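Nigritoxine (Vibrio nigripulchritudo, PDB 5M41) is a bacterial toxin that acts on crustaceans and insects. Local coordinates at residues Asp565-Ile574 with His584-Lys592. Numbering follows the deposited sequence.
Sequences DLGVGKQGII and HHSHTFEQK
Phe589 packs its ring against the loop that leads into strand 571-576, where Leu566 CD1 lies over one ring face, 3.8 Å from the ring centroid, in a CH-pi contact. The opposite face is met by NE2 of His587 from its own strand. With CG set beside the backbone N (chi1 -63°), the ring also reaches backbone oxygens: Lys570 O and Asp565 O sit at its edge, the latter 3.4 Å from Phe589 CE2. At Gly572 the absence of a side chain lets the rings of Phe589 and His587 lie close against the strand. Phe589 N donates to Lys570 O at 3.1 Å, at the end of the type I turn Gly567-Lys570. Strands 571-576 and 583-589 form an antiparallel beta hairpin in a six-stranded antiparallel sheet, flanked by strands 560-562 and 594-601. Farther along, Ile574 and His585 form a hydrogen-bonded pair, in which Ile574 N gives a nearly straight bond to His585 O (2.7 Å, 166°). On the face of the sheet carrying Ile574, the His585 side chain takes chi1 60°, CG lying between the backbone N and the carbonyl carbon; this swings its imidazole across the strand until Ile574 CB stands over the ring, 3.7 Å from its centroid. A hydrogen bond between His585 NE2 and Asn704 ND2 of helix 688-704 is consistent with a ring held in this orientation. Ile573, on the other face with Gln571 and Ser586, sets CG2 over one face of the His584 ring near its rim, 3.9 Å from the centroid, and the extended Gln571 side chain runs alongside Ser586.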
loop_
_atom_site.group_PDB
_atom_site.type_symbol
_atom_site.label_atom_id
_atom_site.label_comp_id
_atom_site.label_asym_id
_atom_site.label_seq_id
_atom_site.Cartn_x
_atom_site.Cartn_y
_atom_site.Cartn_z
ATOM N N ASP A 565 10.042 0.717 -44.428
ATOM C CA ASP A 565 9.515 0.858 -45.804
ATOM C C ASP A 565 8.947 -0.428 -46.373
ATOM O O ASP A 565 9.006 -1.473 -45.722
ATOM C CB ASP A 565 10.620 1.355 -46.714
ATOM C CG ASP A 565 11.032 2.755 -46.385
ATOM O OD1 ASP A 565 10.154 3.532 -45.945
ATOM O OD2 ASP A 565 12.228 3.077 -46.551
ATOM N N LEU A 566 8.402 -0.352 -47.593
ATOM C CA LEU A 566 7.847 -1.527 -48.267
ATOM C C LEU A 566 8.041 -1.509 -49.794
ATOM O O LEU A 566 7.665 -0.553 -50.470
ATOM C CB LEU A 566 6.364 -1.702 -47.913
ATOM C CG LEU A 566 5.671 -2.945 -48.492
ATOM C CD1 LEU A 566 6.121 -4.214 -47.783
ATOM C CD2 LEU A 566 4.160 -2.783 -48.396
ATOM N N GLY A 567 8.618 -2.583 -50.322
ATOM C CA GLY A 567 8.889 -2.714 -51.754
ATOM C C GLY A 567 10.151 -3.525 -51.950
ATOM O O GLY A 567 10.909 -3.745 -50.988
ATOM N N VAL A 568 10.390 -3.953 -53.191
ATOM C CA VAL A 568 11.465 -4.900 -53.507
ATOM C C VAL A 568 12.872 -4.480 -53.054
ATOM O O VAL A 568 13.574 -5.260 -52.401
ATOM C CB VAL A 568 11.458 -5.362 -54.989
ATOM C CG1 VAL A 568 12.739 -6.124 -55.330
ATOM C CG2 VAL A 568 10.249 -6.246 -55.259
ATOM N N GLY A 569 13.321 -3.270 -53.360
ATOM C CA GLY A 569 14.682 -2.935 -52.877
ATOM C C GLY A 569 14.803 -2.486 -51.421
ATOM O O GLY A 569 15.912 -2.233 -50.954
ATOM N N LYS A 570 13.669 -2.403 -50.709
ATOM C CA LYS A 570 13.511 -1.557 -49.508
ATOM C C LYS A 570 13.678 -2.276 -48.150
ATOM O O LYS A 570 13.474 -3.491 -48.055
ATOM C CB LYS A 570 12.121 -0.867 -49.516
ATOM C CG LYS A 570 11.628 -0.300 -50.860
ATOM C CD LYS A 570 12.340 0.993 -51.259
ATOM C CE LYS A 570 11.977 1.445 -52.678
ATOM N NZ LYS A 570 13.212 1.781 -53.460
ATOM N N GLN A 571 13.988 -1.502 -47.101
ATOM C CA GLN A 571 14.161 -2.052 -45.742
ATOM C C GLN A 571 12.895 -1.962 -44.884
ATOM O O GLN A 571 12.471 -0.864 -44.469
ATOM C CB GLN A 571 15.379 -1.450 -44.996
ATOM C CG GLN A 571 15.532 -1.987 -43.553
ATOM C CD GLN A 571 16.783 -1.499 -42.792
ATOM O OE1 GLN A 571 16.878 -0.325 -42.410
ATOM N NE2 GLN A 571 17.728 -2.418 -42.537
ATOM N N GLY A 572 12.289 -3.121 -44.635
ATOM C CA GLY A 572 11.222 -3.228 -43.641
ATOM C C GLY A 572 11.881 -3.198 -42.257
ATOM O O GLY A 572 12.942 -3.813 -42.062
ATOM N N ILE A 573 11.284 -2.445 -41.327
ATOM C CA ILE A 573 11.774 -2.311 -39.946
ATOM C C ILE A 573 10.598 -2.680 -39.037
ATOM O O ILE A 573 9.623 -1.919 -38.932
ATOM C CB ILE A 573 12.276 -0.880 -39.627
ATOM C CG1 ILE A 573 13.447 -0.488 -40.545
ATOM C CG2 ILE A 573 12.710 -0.782 -38.164
ATOM C CD1 ILE A 573 13.867 0.974 -40.459
ATOM N N ILE A 574 10.679 -3.862 -38.417
ATOM C CA ILE A 574 9.508 -4.466 -37.763
ATOM C C ILE A 574 9.686 -4.368 -36.240
ATOM O O ILE A 574 10.651 -4.929 -35.667
ATOM C CB ILE A 574 9.297 -5.946 -38.186
ATOM C CG1 ILE A 574 9.545 -6.163 -39.701
ATOM C CG2 ILE A 574 7.924 -6.455 -37.753
ATOM C CD1 ILE A 574 8.516 -5.519 -40.621
ATOM N N HIS A 584 14.336 -4.141 -32.392
ATOM C CA HIS A 584 13.427 -4.393 -33.502
ATOM C C HIS A 584 14.166 -5.306 -34.428
ATOM O O HIS A 584 15.380 -5.533 -34.237
ATOM C CB HIS A 584 12.995 -3.095 -34.192
ATOM C CG HIS A 584 14.146 -2.254 -34.696
ATOM N ND1 HIS A 584 14.792 -2.521 -35.856
ATOM C CD2 HIS A 584 14.751 -1.125 -34.164
ATOM C CE1 HIS A 584 15.760 -1.611 -36.048
ATOM N NE2 HIS A 584 15.738 -0.758 -35.013
ATOM N N HIS A 585 13.462 -5.883 -35.402
ATOM C CA HIS A 585 14.135 -6.619 -36.460
ATOM C C HIS A 585 13.886 -5.999 -37.807
ATOM O O HIS A 585 12.945 -5.236 -37.977
ATOM C CB HIS A 585 13.818 -8.112 -36.453
ATOM C CG HIS A 585 12.353 -8.446 -36.637
ATOM N ND1 HIS A 585 11.824 -8.761 -37.839
ATOM C CD2 HIS A 585 11.317 -8.571 -35.704
ATOM C CE1 HIS A 585 10.516 -9.055 -37.687
ATOM N NE2 HIS A 585 10.208 -8.930 -36.378
ATOM N N SER A 586 14.745 -6.303 -38.771
ATOM C CA SER A 586 14.625 -5.682 -40.083
ATOM C C SER A 586 15.286 -6.528 -41.153
ATOM O O SER A 586 16.050 -7.457 -40.856
ATOM C CB SER A 586 15.232 -4.273 -40.059
ATOM O OG SER A 586 16.633 -4.344 -39.909
ATOM N N HIS A 587 14.987 -6.186 -42.404
ATOM C CA HIS A 587 15.391 -6.971 -43.552
ATOM C C HIS A 587 15.113 -6.168 -44.784
ATOM O O HIS A 587 14.375 -5.185 -44.742
ATOM C CB HIS A 587 14.596 -8.272 -43.599
ATOM C CG HIS A 587 13.111 -8.061 -43.703
ATOM N ND1 HIS A 587 12.279 -8.273 -42.670
ATOM C CD2 HIS A 587 12.318 -7.606 -44.766
ATOM C CE1 HIS A 587 11.022 -7.979 -43.036
ATOM N NE2 HIS A 587 11.046 -7.569 -44.327
ATOM N N THR A 588 15.677 -6.601 -45.900
ATOM C CA THR A 588 15.324 -6.032 -47.190
ATOM C C THR A 588 14.425 -7.036 -47.900
ATOM O O THR A 588 14.766 -8.222 -47.994
ATOM C CB THR A 588 16.559 -5.736 -48.065
ATOM O OG1 THR A 588 17.056 -6.957 -48.604
ATOM C CG2 THR A 588 17.661 -5.072 -47.282
ATOM N N PHE A 589 13.264 -6.568 -48.351
ATOM C CA PHE A 589 12.365 -7.358 -49.190
ATOM C C PHE A 589 13.062 -7.705 -50.498
ATOM O O PHE A 589 13.707 -6.848 -51.102
ATOM C CB PHE A 589 11.095 -6.569 -49.509
ATOM C CG PHE A 589 10.270 -6.224 -48.304
ATOM C CD1 PHE A 589 9.345 -7.133 -47.793
ATOM C CD2 PHE A 589 10.409 -4.984 -47.683
ATOM C CE1 PHE A 589 8.568 -6.810 -46.679
ATOM C CE2 PHE A 589 9.644 -4.659 -46.570
ATOM C CZ PHE A 589 8.723 -5.575 -46.070
ATOM N N GLU A 590 12.982 -8.961 -50.918
ATOM C CA GLU A 590 13.515 -9.318 -52.234
ATOM C C GLU A 590 12.341 -9.545 -53.162
ATOM O O GLU A 590 11.195 -9.439 -52.714
ATOM C CB GLU A 590 14.441 -10.525 -52.160
ATOM C CG GLU A 590 15.687 -10.278 -51.303
ATOM C CD GLU A 590 16.702 -9.318 -51.928
ATOM O OE1 GLU A 590 16.442 -8.736 -52.996
ATOM O OE2 GLU A 590 17.789 -9.136 -51.339
ATOM N N GLN A 591 12.613 -9.817 -54.446
ATOM C CA GLN A 591 11.549 -10.084 -55.411
ATOM C C GLN A 591 10.704 -11.230 -54.844
ATOM O O GLN A 591 9.481 -11.184 -54.874
ATOM C CB GLN A 591 12.121 -10.402 -56.811
ATOM C CG GLN A 591 11.285 -9.874 -57.973
ATOM C CD GLN A 591 11.755 -8.526 -58.529
ATOM O OE1 GLN A 591 12.839 -8.418 -59.125
ATOM N NE2 GLN A 591 10.916 -7.497 -58.373
ATOM N N LYS A 592 11.381 -12.232 -54.285
ATOM C CA LYS A 592 10.737 -13.244 -53.452
ATOM C C LYS A 592 11.501 -13.391 -52.131
ATOM O O LYS A 592 12.738 -13.406 -52.114
ATOM C CB LYS A 592 10.701 -14.583 -54.178
ATOM C CG LYS A 592 9.585 -15.506 -53.717
ATOM C CD LYS A 592 9.554 -16.774 -54.562
ATOM C CE LYS A 592 10.719 -17.701 -54.232
ATOM N NZ LYS A 592 10.821 -18.805 -55.225
#